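Local coordinates for protein similar to sp|P32453 Saccharomyces cerevisiae YNL315c ATP11 (Candida glabrata CBS 138, PDB 2P4F) that probably acts as a mitochondrial chaperone of the ATP11 family that binds unfolded protein, at residues Phe121-Lys126 with Met229-Gly234; Lys142-Met147 with Ile217-Asp222; Ile272-Asp277 with Gln283-Asn288; Val184-Ala189 with Val194-Thr199; Lys212-Ile217 with Ser240-Gln245. All coordinates share one frame; numbering follows the deposited sequence.

Following the chain from the N terminus, interaction 1 opens first, at helix 116-126, and closes the longest loop when strand 229-236 is reached. Interaction 2 is nested inside that loop and sets helix 140-153 on strand 215-220. Interaction 4 is nested deeper still and pairs strands 179-190 and 193-200 as a hairpin. Interaction 5 opens at the start of strand 215-220 and closes at the lead-in to helix 244-257, so it crosses interactions 1 and 2; it shares Ile217 with interaction 2. Interactions 1, 2, 4 and 5 all reach one antiparallel sheet. Interaction 3 follows in series and joins helices 266-280 and 287-295, with its centre about 33 Å from that of interaction 1.

Interaction 1 (Phe121-Lys126 with Met229-Gly234); sequences FLWRAK and MVLMNG
Leu231 lies over one face of the Trp123 indole, where helix 116-126 packs on strand 229-236 of the antiparallel sheet. The short helix and strand segments run nearly parallel, at 5°, with axes 9.9 Å apart. Leu231 CB sits above the five-membered ring as a CH-pi contact, 3.9 Å from its centroid. Its CD1 reaches back over the ring fusion, 3.8 Å from Trp123 CD2. Next along the strand, Met232 turns its CB away from the helix and offers its backbone carbonyl. Trp123 NE1 donates to Met232 O at 2.9 Å. The oxygen is near the indole plane, but the donor stands well above the carbonyl plane. The indole N-H is thus satisfied in a buried place, which fixes the turn of the ring. Asn233 comes last. Its amide is held by His220 and Gln218 on the neighbouring strand, and its plane stands 78° from the indole. Asn233 OD1 lies at the rim of the benzo ring, 3.3 Å from Trp123 CZ2.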
# COMPACT_ATOMS: atom_id res chain seq x y z
N PHE A 121 5.60 19.56 -1.97
CA PHE A 121 6.75 19.83 -2.89
C PHE A 121 8.02 19.21 -2.38
O PHE A 121 8.80 18.60 -3.11
CB PHE A 121 6.94 21.34 -2.98
CG PHE A 121 5.87 22.04 -3.83
CD1 PHE A 121 4.93 21.39 -4.61
CD2 PHE A 121 5.84 23.42 -3.78
CE1 PHE A 121 4.00 22.12 -5.34
CE2 PHE A 121 4.95 24.16 -4.55
CZ PHE A 121 4.02 23.50 -5.34
N LEU A 122 8.23 19.38 -1.07
CA LEU A 122 9.50 18.84 -0.51
C LEU A 122 9.55 17.33 -0.59
O LEU A 122 10.59 16.74 -0.82
CB LEU A 122 9.68 19.26 0.95
CG LEU A 122 9.96 20.74 1.17
CD1 LEU A 122 9.97 20.97 2.68
CD2 LEU A 122 11.30 21.10 0.52
N TRP A 123 8.40 16.72 -0.33
CA TRP A 123 8.37 15.24 -0.34
C TRP A 123 8.62 14.72 -1.75
O TRP A 123 9.40 13.78 -1.96
CB TRP A 123 7.02 14.80 0.14
CG TRP A 123 6.76 13.33 0.26
CD1 TRP A 123 5.86 12.54 -0.41
CD2 TRP A 123 7.44 12.47 1.20
NE1 TRP A 123 5.97 11.24 0.07
CE2 TRP A 123 6.92 11.17 1.05
CE3 TRP A 123 8.43 12.69 2.15
CZ2 TRP A 123 7.34 10.07 1.81
CZ3 TRP A 123 8.87 11.59 2.91
CH2 TRP A 123 8.33 10.31 2.73
N ARG A 124 7.95 15.37 -2.73
CA ARG A 124 8.22 14.92 -4.10
C ARG A 124 9.66 15.20 -4.50
O ARG A 124 10.26 14.38 -5.21
CB ARG A 124 7.20 15.57 -5.05
CG ARG A 124 5.78 15.09 -4.74
CD ARG A 124 4.85 15.61 -5.83
NE ARG A 124 3.47 15.25 -5.52
CZ ARG A 124 2.89 14.07 -5.67
NH1 ARG A 124 3.58 13.04 -6.15
NH2 ARG A 124 1.60 13.93 -5.34
N ALA A 125 10.24 16.34 -4.08
CA ALA A 125 11.65 16.63 -4.44
C ALA A 125 12.54 15.58 -3.82
O ALA A 125 13.55 15.17 -4.45
CB ALA A 125 12.08 18.02 -3.96
N LYS A 126 12.21 15.14 -2.61
CA LYS A 126 13.09 14.19 -1.87
C LYS A 126 13.32 12.93 -2.67
O LYS A 126 14.40 12.33 -2.71
CB LYS A 126 12.46 13.87 -0.52
CG LYS A 126 13.06 12.73 0.30
CD LYS A 126 14.46 13.09 0.79
CE LYS A 126 14.89 12.11 1.87
NZ LYS A 126 16.23 12.47 2.45
N MET A 229 -2.90 14.99 6.15
CA MET A 229 -2.07 14.47 5.08
C MET A 229 -1.33 13.21 5.45
O MET A 229 -0.84 13.15 6.59
CB MET A 229 -0.95 15.50 4.75
CG MET A 229 -1.36 16.79 4.11
SD MET A 229 0.19 17.78 4.05
CE MET A 229 0.86 17.17 2.51
N VAL A 230 -1.25 12.27 4.53
CA VAL A 230 -0.41 11.07 4.68
C VAL A 230 0.63 11.10 3.59
O VAL A 230 0.25 11.32 2.41
CB VAL A 230 -1.27 9.78 4.60
CG1 VAL A 230 -0.42 8.54 4.56
CG2 VAL A 230 -2.24 9.81 5.78
N LEU A 231 1.89 10.92 3.90
CA LEU A 231 2.96 10.95 2.88
C LEU A 231 3.33 9.51 2.59
O LEU A 231 3.60 8.73 3.54
CB LEU A 231 4.16 11.73 3.43
CG LEU A 231 3.87 13.25 3.62
CD1 LEU A 231 5.23 13.88 3.95
CD2 LEU A 231 3.23 13.88 2.44
N MET A 232 3.37 9.14 1.29
CA MET A 232 3.71 7.76 0.92
C MET A 232 4.98 7.67 0.14
O MET A 232 5.15 8.55 -0.73
CB MET A 232 2.54 7.20 0.06
CG MET A 232 2.76 5.73 -0.28
SD MET A 232 1.62 5.20 -1.61
CE MET A 232 2.59 5.74 -3.02
N ASN A 233 5.85 6.74 0.46
CA ASN A 233 7.02 6.49 -0.36
C ASN A 233 7.11 4.98 -0.55
O ASN A 233 6.99 4.24 0.41
CB ASN A 233 8.34 7.04 0.21
CG ASN A 233 8.62 6.53 1.61
OD1 ASN A 233 7.95 6.95 2.54
ND2 ASN A 233 9.59 5.66 1.89
N GLY A 234 7.32 4.53 -1.78
CA GLY A 234 7.52 3.09 -1.97
C GLY A 234 8.67 2.90 -2.91
O GLY A 234 9.10 3.81 -3.66

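Interaction 2 (Lys142-Met147 with Ile217-Asp222); sequences KTFQGM and IQFHLD
One face of the Phe219 ring receives Phe144, whose CE1 stands 3.4 Å above its plane and toward its rim. The two rings are an oblique aromatic pair, with planes at 36° and centroids 5.0 Å apart. The contact seats helix 140-153 on strand 215-220 of the antiparallel sheet. Phe144 CG is anti to the backbone N (chi1 -168°), which carries the ring off the helix to the strand. Phe219 CG is instead anti to its carbonyl carbon (chi1 -66°), which presents a ring face to the helix. Phe144 CZ also approaches the root of the partner ring, 3.8 Å from Phe219 CB. All the touching side chains are buried, and the contact is purely apolar. Val230 of the adjacent strand 229-236 touches both Phe144 and Leu221, so the helix bears on two strands at once. Leu221, two residues on from Phe219, crosses Phe144 at about a right angle. Its CD2 methyl touches another part of the ring, 3.5 Å from Phe144 CE2.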
# COMPACT_ATOMS: atom_id res chain seq x y z
N LYS A 142 -10.35 11.68 4.35
CA LYS A 142 -11.09 11.32 3.14
C LYS A 142 -10.71 9.95 2.61
O LYS A 142 -11.57 9.23 2.10
CB LYS A 142 -10.86 12.41 2.08
CG LYS A 142 -11.57 12.12 0.76
CD LYS A 142 -11.29 13.22 -0.27
CE LYS A 142 -12.36 13.21 -1.34
NZ LYS A 142 -11.84 13.13 -2.74
N THR A 143 -9.43 9.60 2.70
CA THR A 143 -8.99 8.38 2.00
C THR A 143 -8.23 7.37 2.83
O THR A 143 -8.53 6.17 2.92
CB THR A 143 -8.11 8.82 0.81
OG1 THR A 143 -8.95 9.65 -0.03
CG2 THR A 143 -7.60 7.61 0.05
N PHE A 144 -7.16 7.83 3.49
CA PHE A 144 -6.35 6.82 4.17
C PHE A 144 -7.01 6.20 5.37
O PHE A 144 -6.80 5.01 5.64
CB PHE A 144 -5.01 7.44 4.60
CG PHE A 144 -4.05 6.32 5.04
CD1 PHE A 144 -3.42 5.56 4.07
CD2 PHE A 144 -3.83 6.06 6.39
CE1 PHE A 144 -2.57 4.54 4.45
CE2 PHE A 144 -2.98 5.03 6.76
CZ PHE A 144 -2.36 4.26 5.79
N GLN A 145 -7.79 6.96 6.13
CA GLN A 145 -8.34 6.44 7.38
C GLN A 145 -9.15 5.17 7.17
O GLN A 145 -9.04 4.21 7.95
CB GLN A 145 -9.21 7.53 8.03
CG GLN A 145 -9.79 7.11 9.35
CD GLN A 145 -10.42 8.31 10.07
OE1 GLN A 145 -11.13 9.14 9.50
NE2 GLN A 145 -10.13 8.43 11.35
N GLY A 146 -9.98 5.15 6.12
CA GLY A 146 -10.81 3.97 5.91
C GLY A 146 -9.94 2.81 5.49
O GLY A 146 -10.18 1.65 5.92
N MET A 147 -8.92 3.06 4.67
CA MET A 147 -8.01 1.97 4.26
C MET A 147 -7.28 1.41 5.47
O MET A 147 -7.12 0.19 5.67
CB MET A 147 -7.04 2.51 3.19
CG MET A 147 -6.10 1.39 2.77
SD MET A 147 -5.30 1.78 1.18
CE MET A 147 -5.71 3.52 1.04
N ILE A 217 6.05 -0.28 0.61
CA ILE A 217 5.45 1.04 0.64
C ILE A 217 5.36 1.46 2.10
O ILE A 217 4.92 0.69 2.94
CB ILE A 217 4.07 1.03 -0.02
CG1 ILE A 217 4.15 0.44 -1.47
CG2 ILE A 217 3.49 2.41 0.01
CD1 ILE A 217 2.86 0.07 -2.07
N GLN A 218 5.76 2.74 2.37
CA GLN A 218 5.57 3.31 3.68
C GLN A 218 4.51 4.41 3.58
O GLN A 218 4.56 5.21 2.61
CB GLN A 218 6.83 3.98 4.25
CG GLN A 218 8.04 3.02 4.44
CD GLN A 218 9.06 3.76 5.30
OE1 GLN A 218 9.69 4.71 4.73
NE2 GLN A 218 9.20 3.41 6.59
N PHE A 219 3.61 4.41 4.59
CA PHE A 219 2.67 5.52 4.77
C PHE A 219 3.01 6.19 6.08
O PHE A 219 3.01 5.51 7.11
CB PHE A 219 1.24 5.00 4.79
CG PHE A 219 0.79 4.41 3.48
CD1 PHE A 219 0.18 5.18 2.49
CD2 PHE A 219 0.96 3.04 3.24
CE1 PHE A 219 -0.26 4.66 1.27
CE2 PHE A 219 0.54 2.51 2.03
CZ PHE A 219 -0.09 3.30 1.07
N HIS A 220 3.30 7.48 6.01
CA HIS A 220 3.69 8.23 7.21
C HIS A 220 2.52 9.05 7.68
O HIS A 220 2.01 9.84 6.89
CB HIS A 220 4.86 9.17 6.87
CG HIS A 220 6.02 8.34 6.41
ND1 HIS A 220 6.82 7.64 7.28
CD2 HIS A 220 6.47 8.13 5.14
CE1 HIS A 220 7.74 7.01 6.56
NE2 HIS A 220 7.55 7.28 5.24
N LEU A 221 2.10 8.91 8.91
CA LEU A 221 0.90 9.56 9.44
C LEU A 221 1.19 10.73 10.35
O LEU A 221 0.31 11.29 10.99
CB LEU A 221 0.09 8.51 10.25
CG LEU A 221 -0.19 7.18 9.54
CD1 LEU A 221 -1.10 6.37 10.46
CD2 LEU A 221 -0.75 7.36 8.15
N ASP A 222 2.46 11.14 10.46
CA ASP A 222 2.93 12.15 11.39
C ASP A 222 2.20 13.48 11.18
O ASP A 222 2.11 14.25 12.17
CB ASP A 222 4.44 12.36 11.20
CG ASP A 222 5.21 11.04 11.26
OD1 ASP A 222 6.07 10.94 12.20
OD2 ASP A 222 5.05 10.13 10.40

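Interaction 3 (Ile272-Asp277 with Gln283-Asn288); sequences IQLLED and QNFDIN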
# COMPACT_ATOMS: atom_id res chain seq x y z
N ILE A 272 -14.76 -5.84 -0.86
CA ILE A 272 -14.49 -5.80 0.58
C ILE A 272 -14.86 -7.15 1.18
O ILE A 272 -14.15 -7.68 2.05
CB ILE A 272 -15.25 -4.65 1.22
CG1 ILE A 272 -14.63 -3.31 0.81
CG2 ILE A 272 -15.33 -4.83 2.73
CD1 ILE A 272 -15.51 -2.11 1.00
N GLN A 273 -15.96 -7.75 0.74
CA GLN A 273 -16.38 -9.03 1.32
C GLN A 273 -15.34 -10.11 1.02
O GLN A 273 -15.07 -11.00 1.84
CB GLN A 273 -17.75 -9.45 0.74
CG GLN A 273 -18.27 -10.74 1.39
CD GLN A 273 -18.64 -10.51 2.85
OE1 GLN A 273 -19.40 -9.60 3.19
NE2 GLN A 273 -18.10 -11.33 3.77
N LEU A 274 -14.74 -10.04 -0.19
CA LEU A 274 -13.73 -11.04 -0.49
C LEU A 274 -12.49 -10.89 0.39
O LEU A 274 -11.84 -11.87 0.82
CB LEU A 274 -13.28 -10.90 -1.95
CG LEU A 274 -12.46 -12.03 -2.53
CD1 LEU A 274 -13.26 -13.34 -2.62
CD2 LEU A 274 -11.87 -11.63 -3.89
N LEU A 275 -12.10 -9.64 0.62
CA LEU A 275 -10.98 -9.34 1.53
C LEU A 275 -11.27 -9.91 2.92
O LEU A 275 -10.41 -10.57 3.59
CB LEU A 275 -10.76 -7.81 1.61
CG LEU A 275 -9.76 -7.36 2.67
CD1 LEU A 275 -8.37 -7.84 2.31
CD2 LEU A 275 -9.84 -5.84 2.79
N GLU A 276 -12.48 -9.65 3.40
CA GLU A 276 -12.81 -10.15 4.75
C GLU A 276 -12.86 -11.67 4.78
O GLU A 276 -12.35 -12.32 5.69
CB GLU A 276 -14.16 -9.54 5.22
CG GLU A 276 -14.01 -8.02 5.43
CD GLU A 276 -15.32 -7.36 5.80
OE1 GLU A 276 -16.41 -7.93 5.52
OE2 GLU A 276 -15.26 -6.25 6.40
N ASP A 277 -13.45 -12.27 3.74
CA ASP A 277 -13.51 -13.73 3.71
C ASP A 277 -12.14 -14.37 3.69
O ASP A 277 -11.89 -15.40 4.35
CB ASP A 277 -14.29 -14.18 2.47
CG ASP A 277 -15.78 -13.99 2.63
OD1 ASP A 277 -16.29 -13.78 3.75
OD2 ASP A 277 -16.47 -14.04 1.58
N GLN A 283 -14.76 -20.27 3.80
CA GLN A 283 -14.94 -21.10 2.62
C GLN A 283 -15.41 -20.33 1.39
O GLN A 283 -15.37 -20.79 0.25
CB GLN A 283 -16.01 -22.15 2.97
CG GLN A 283 -17.26 -21.46 3.48
CD GLN A 283 -17.44 -21.39 4.98
OE1 GLN A 283 -16.57 -21.01 5.77
NE2 GLN A 283 -18.66 -21.75 5.40
N ASN A 284 -15.96 -19.14 1.62
CA ASN A 284 -16.52 -18.37 0.52
C ASN A 284 -15.42 -17.65 -0.24
O ASN A 284 -15.70 -17.13 -1.32
CB ASN A 284 -17.52 -17.35 1.06
CG ASN A 284 -18.80 -17.97 1.57
OD1 ASN A 284 -19.45 -17.46 2.49
ND2 ASN A 284 -19.20 -19.09 0.96
N PHE A 285 -14.20 -17.62 0.33
CA PHE A 285 -13.11 -17.08 -0.48
C PHE A 285 -12.85 -17.96 -1.70
O PHE A 285 -12.72 -19.18 -1.60
CB PHE A 285 -11.81 -16.93 0.33
CG PHE A 285 -10.67 -16.44 -0.56
CD1 PHE A 285 -10.62 -15.09 -0.86
CD2 PHE A 285 -9.70 -17.24 -1.08
CE1 PHE A 285 -9.62 -14.58 -1.66
CE2 PHE A 285 -8.70 -16.77 -1.92
CZ PHE A 285 -8.66 -15.40 -2.23
N ASP A 286 -12.71 -17.33 -2.87
CA ASP A 286 -12.51 -18.06 -4.12
C ASP A 286 -11.49 -17.38 -5.02
O ASP A 286 -11.64 -16.16 -5.30
CB ASP A 286 -13.87 -18.13 -4.85
CG ASP A 286 -13.76 -18.84 -6.18
OD1 ASP A 286 -14.19 -20.01 -6.28
OD2 ASP A 286 -13.29 -18.21 -7.13
N ILE A 287 -10.44 -18.07 -5.47
CA ILE A 287 -9.41 -17.40 -6.26
C ILE A 287 -9.90 -16.86 -7.59
O ILE A 287 -9.48 -15.83 -8.11
CB ILE A 287 -8.28 -18.40 -6.59
CG1 ILE A 287 -7.34 -18.47 -5.39
CG2 ILE A 287 -7.53 -18.00 -7.84
CD1 ILE A 287 -6.49 -17.20 -5.31
N ASN A 288 -10.82 -17.66 -8.13
CA ASN A 288 -11.44 -17.22 -9.39
C ASN A 288 -12.18 -15.92 -9.22
O ASN A 288 -12.04 -15.06 -10.10
CB ASN A 288 -12.33 -18.37 -9.89
CG ASN A 288 -11.32 -19.51 -10.11
OD1 ASN A 288 -10.78 -19.51 -11.22
ND2 ASN A 288 -11.09 -20.35 -9.09
O HOH W 1 -19.08 -14.35 1.37
O HOH W 2 -18.18 -15.52 4.48
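Leu274 overlaps the Phe285 ring obliquely. Its CD1 methyl is 3.6 Å from Phe285 CD1, and Leu274 CG also comes near the ring, 3.9 Å from Phe285 CE1. Phe285 has CG anti to the backbone N (chi1 177°), and this carries its ring from the connecting loop to the helix. One turn further along the helix, Asp277 faces the same loop. Its OD2 lies 3.5 Å from Asn284 CB, a plain contact. The polar ends meet through solvent instead. One water lies between Asp277 OD1 and Asn284 OD1, 2.7 Å from the carboxylate oxygen. A second water lies 2.6 Å from Asp277 OD2 and is only weakly bonded to Asn284 OD1. Gln273 NE2 donates to Asp277 OD1 at 3.0 Å, from above the carboxylate plane. Together these partners hold the carboxylate in place at a partly exposed site. Asp286 N-caps the next helix, with its OD2 accepting from the backbone N of Lys289. Successive helices 266-280 and 287-295 are joined by a short loop that packs back on the first, at the protein surface. Phe278 meets Phe285 edge-to-face, and Leu274 also touches Leu290 and Leu293 of helix 287-295. From helix 266-280, Ile272 and Glu276 touch Tyr150 of helix 140-153.

Interaction 4 (Val184-Ala189 with Val194-Thr199); sequences VQWQFA and VHCLIT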
# COMPACT_ATOMS: atom_id res chain seq x y z
N VAL A 184 -0.00 -9.56 -0.39
CA VAL A 184 -0.03 -8.20 0.13
C VAL A 184 -0.04 -8.29 1.63
O VAL A 184 -0.95 -8.98 2.16
CB VAL A 184 -1.30 -7.46 -0.35
CG1 VAL A 184 -1.40 -6.07 0.28
CG2 VAL A 184 -1.33 -7.40 -1.88
N GLN A 185 0.88 -7.67 2.35
CA GLN A 185 0.85 -7.73 3.81
C GLN A 185 0.97 -6.29 4.35
O GLN A 185 1.92 -5.60 3.98
CB GLN A 185 1.99 -8.61 4.40
CG GLN A 185 1.74 -8.87 5.91
CD GLN A 185 2.76 -9.83 6.50
OE1 GLN A 185 3.74 -10.25 5.83
NE2 GLN A 185 2.53 -10.18 7.77
N TRP A 186 0.04 -5.94 5.23
CA TRP A 186 0.14 -4.68 5.95
C TRP A 186 0.86 -4.91 7.28
O TRP A 186 0.52 -5.87 8.00
CB TRP A 186 -1.24 -4.12 6.22
CG TRP A 186 -1.94 -3.63 4.99
CD1 TRP A 186 -2.79 -4.33 4.16
CD2 TRP A 186 -1.87 -2.30 4.46
NE1 TRP A 186 -3.25 -3.52 3.13
CE2 TRP A 186 -2.69 -2.27 3.31
CE3 TRP A 186 -1.17 -1.14 4.86
CZ2 TRP A 186 -2.85 -1.12 2.54
CZ3 TRP A 186 -1.34 -0.01 4.09
CH2 TRP A 186 -2.16 0.01 2.95
N GLN A 187 1.83 -4.09 7.56
CA GLN A 187 2.61 -4.19 8.79
C GLN A 187 2.55 -2.84 9.51
O GLN A 187 2.81 -1.76 8.90
CB GLN A 187 4.06 -4.58 8.48
CG GLN A 187 4.07 -5.99 7.92
CD GLN A 187 5.35 -6.70 8.26
OE1 GLN A 187 6.42 -6.08 8.21
NE2 GLN A 187 5.17 -7.97 8.60
N PHE A 188 2.22 -2.88 10.78
CA PHE A 188 2.04 -1.65 11.57
C PHE A 188 3.34 -1.47 12.34
O PHE A 188 3.56 -2.13 13.34
CB PHE A 188 0.77 -1.80 12.43
CG PHE A 188 -0.39 -2.00 11.45
CD1 PHE A 188 -1.00 -0.92 10.85
CD2 PHE A 188 -0.81 -3.27 11.09
CE1 PHE A 188 -2.01 -1.05 9.90
CE2 PHE A 188 -1.80 -3.44 10.14
CZ PHE A 188 -2.37 -2.33 9.54
N ALA A 189 4.22 -0.62 11.84
CA ALA A 189 5.56 -0.50 12.37
C ALA A 189 5.50 0.35 13.63
O ALA A 189 6.14 0.08 14.65
CB ALA A 189 6.45 0.16 11.32
N VAL A 194 3.05 3.01 8.70
CA VAL A 194 2.34 1.79 8.27
C VAL A 194 2.98 1.32 7.00
O VAL A 194 3.27 2.16 6.12
CB VAL A 194 0.85 2.12 8.03
CG1 VAL A 194 0.12 0.87 7.49
CG2 VAL A 194 0.20 2.60 9.34
N HIS A 195 3.28 0.02 6.88
CA HIS A 195 3.94 -0.48 5.69
C HIS A 195 3.01 -1.41 4.91
O HIS A 195 2.21 -2.12 5.54
CB HIS A 195 5.19 -1.30 6.08
CG HIS A 195 6.25 -0.48 6.75
ND1 HIS A 195 7.33 -1.10 7.34
CD2 HIS A 195 6.43 0.87 6.87
CE1 HIS A 195 8.12 -0.12 7.80
NE2 HIS A 195 7.61 1.09 7.55
N CYS A 196 3.16 -1.44 3.60
CA CYS A 196 2.46 -2.42 2.77
C CYS A 196 3.54 -3.15 1.99
O CYS A 196 4.32 -2.46 1.27
CB CYS A 196 1.44 -1.69 1.87
SG CYS A 196 0.54 -2.92 0.86
N LEU A 197 3.67 -4.46 2.09
CA LEU A 197 4.73 -5.24 1.48
C LEU A 197 4.10 -6.16 0.43
O LEU A 197 3.11 -6.84 0.76
CB LEU A 197 5.42 -6.11 2.52
CG LEU A 197 5.89 -5.41 3.83
CD1 LEU A 197 6.61 -6.45 4.69
CD2 LEU A 197 6.72 -4.19 3.54
N ILE A 198 4.63 -6.20 -0.77
CA ILE A 198 4.10 -7.06 -1.82
C ILE A 198 5.20 -8.01 -2.27
O ILE A 198 6.30 -7.59 -2.63
CB ILE A 198 3.49 -6.21 -2.96
CG1 ILE A 198 2.58 -5.08 -2.44
CG2 ILE A 198 2.73 -7.14 -3.94
CD1 ILE A 198 1.99 -4.21 -3.57
N THR A 199 4.88 -9.32 -2.26
CA THR A 199 5.83 -10.39 -2.45
C THR A 199 5.28 -11.42 -3.44
O THR A 199 4.08 -11.76 -3.37
CB THR A 199 6.09 -11.13 -1.12
OG1 THR A 199 6.46 -10.16 -0.14
CG2 THR A 199 7.20 -12.15 -1.28
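Gln185 and Leu197 bond to each other twice through their backbones. Gln185 N donates to Leu197 O at 2.9 Å, and Leu197 N returns a bond to Gln185 O at 2.8 Å. Gln187 and His195 repeat the exchange. Gln187 N reaches His195 O at 2.8 Å, and His195 N meets Gln187 O at 2.7 Å. The N-H and C=O groups of these four residues are therefore paired within the hairpin of strands 179-190 and 193-200. Trp186 and Cys196 form a non-hydrogen-bonded antiparallel pair between them. Outward, the backbone of Cys196 bonds to Ile217 of the neighbouring strand 215-220, and that of Trp186 to Pro155, just before strand 156-162. On the face of Trp186, Cys196 SG sits over the six-membered ring, 4.2 Å from its centroid, a sulfur-aromatic contact. Val194 CG1 comes to that ring's edge, 3.6 Å from Trp186 CE3. On the other face, Ala189 CB lies over the His195 imidazole. His195 NE2 is bonded to Gln218 NE2 on strand 215-220.

Interaction 5 (Lys212-Ile217 with Ser240-Gln245); sequences KPHTTI and SNVSLQ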
# COMPACT_ATOMS: atom_id res chain seq x y z
N LYS A 212 12.43 -11.65 -0.14
CA LYS A 212 12.24 -10.20 0.00
C LYS A 212 11.03 -9.69 -0.79
O LYS A 212 10.87 -10.09 -1.93
CB LYS A 212 13.55 -9.56 -0.48
CG LYS A 212 13.81 -8.12 -0.64
CD LYS A 212 15.28 -7.84 -1.01
CE LYS A 212 15.63 -8.52 -2.33
NZ LYS A 212 16.40 -7.61 -3.24
N PRO A 213 10.21 -8.81 -0.25
CA PRO A 213 9.16 -8.21 -1.07
C PRO A 213 9.78 -7.49 -2.26
O PRO A 213 10.79 -6.82 -2.14
CB PRO A 213 8.49 -7.16 -0.17
CG PRO A 213 9.01 -7.41 1.18
CD PRO A 213 10.25 -8.28 1.13
N HIS A 214 9.15 -7.58 -3.43
CA HIS A 214 9.66 -6.75 -4.53
C HIS A 214 9.23 -5.30 -4.38
O HIS A 214 9.86 -4.42 -4.97
CB HIS A 214 9.16 -7.30 -5.86
CG HIS A 214 7.68 -7.54 -5.96
ND1 HIS A 214 6.77 -6.51 -6.02
CD2 HIS A 214 7.01 -8.74 -6.05
CE1 HIS A 214 5.55 -7.06 -6.13
NE2 HIS A 214 5.68 -8.41 -6.14
N THR A 215 8.16 -5.03 -3.62
CA THR A 215 7.64 -3.66 -3.46
C THR A 215 7.40 -3.40 -1.97
O THR A 215 6.68 -4.23 -1.34
CB THR A 215 6.34 -3.48 -4.24
OG1 THR A 215 6.63 -3.66 -5.64
CG2 THR A 215 5.81 -2.04 -4.11
N THR A 216 7.95 -2.35 -1.41
CA THR A 216 7.66 -1.99 -0.01
C THR A 216 7.15 -0.57 -0.03
O THR A 216 7.80 0.32 -0.66
CB THR A 216 8.93 -2.07 0.84
OG1 THR A 216 9.28 -3.49 0.93
CG2 THR A 216 8.77 -1.61 2.27
N ILE A 217 6.05 -0.28 0.61
CA ILE A 217 5.45 1.04 0.64
C ILE A 217 5.36 1.46 2.10
O ILE A 217 4.92 0.69 2.94
CB ILE A 217 4.07 1.03 -0.02
CG1 ILE A 217 4.15 0.44 -1.47
CG2 ILE A 217 3.49 2.41 0.01
CD1 ILE A 217 2.86 0.07 -2.07
N SER A 240 13.85 -7.36 -9.49
CA SER A 240 12.64 -8.13 -9.67
C SER A 240 12.07 -7.95 -11.06
O SER A 240 12.49 -7.01 -11.75
CB SER A 240 11.58 -7.68 -8.65
OG SER A 240 10.99 -6.49 -9.15
N ASN A 241 11.12 -8.78 -11.50
CA ASN A 241 10.55 -8.52 -12.84
C ASN A 241 9.20 -7.83 -12.69
O ASN A 241 8.26 -7.99 -13.47
CB ASN A 241 10.43 -9.81 -13.64
CG ASN A 241 9.47 -10.74 -12.91
OD1 ASN A 241 9.13 -10.47 -11.75
ND2 ASN A 241 9.05 -11.80 -13.58
N VAL A 242 9.10 -7.04 -11.62
CA VAL A 242 7.94 -6.19 -11.45
C VAL A 242 8.33 -4.78 -11.86
O VAL A 242 9.27 -4.19 -11.29
CB VAL A 242 7.43 -6.18 -10.00
CG1 VAL A 242 6.26 -5.19 -9.84
CG2 VAL A 242 7.01 -7.58 -9.59
N SER A 243 7.65 -4.21 -12.84
CA SER A 243 7.97 -2.84 -13.24
C SER A 243 7.33 -1.83 -12.32
O SER A 243 6.48 -2.15 -11.50
CB SER A 243 7.51 -2.59 -14.69
OG SER A 243 6.09 -2.46 -14.72
N LEU A 244 7.72 -0.57 -12.46
CA LEU A 244 7.08 0.48 -11.64
C LEU A 244 5.62 0.57 -12.00
O LEU A 244 4.74 0.79 -11.19
CB LEU A 244 7.88 1.75 -11.93
CG LEU A 244 7.68 2.89 -10.95
CD1 LEU A 244 7.94 2.46 -9.50
CD2 LEU A 244 8.58 4.07 -11.29
N GLN A 245 5.30 0.37 -13.28
CA GLN A 245 3.90 0.36 -13.69
C GLN A 245 3.14 -0.82 -13.07
O GLN A 245 1.99 -0.61 -12.67
CB GLN A 245 3.82 0.32 -15.22
CG GLN A 245 4.76 1.36 -15.82
CD GLN A 245 6.15 0.83 -16.11
OE1 GLN A 245 7.11 1.11 -15.41
NE2 GLN A 245 6.28 0.02 -17.18
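His214 has its CG between the backbone N and the carbonyl carbon (chi1 51°), which turns one face of the imidazole to Val242. Val242 has CG1 anti to its backbone N (chi1 176°) and CG2 anti to the carbonyl carbon. The CG2 methyl lies over the centre of the His214 ring, 3.6 Å from the centroid and 3° off the normal. This is a nearly ideal CH-pi contact, and the five ring atoms are almost equally far from the methyl. Beside it, the roots of two side chains touch, with His214 CB 3.7 Å from Ser240 CB. The edge of the imidazole is held separately. His214 ND1 and Thr215 OG1 are hydrogen-bonded at 2.9 Å, with the hydroxyl in the ring plane. His214 NE2 is bonded to Gln182 OE1. Both ring nitrogens thus have partners, which fix the rotation of the ring. His214 and Thr215 both face Ile198 of the adjacent strand 193-200 and form a classic beta bulge at the start of strand 215-220. The other segment is braced by an ST turn, in which Ser240 OG accepts from Val242 N at 3.2 Å. Ser240 OG is also bonded to Glu237 O. Ser243 then N-caps helix 244-257. This implies that polar bonds to Thr215 and to Gln182 of strand 179-190 orient the imidazole, while dispersion across its face joins the lead-ins of strand 215-220 and helix 244-257.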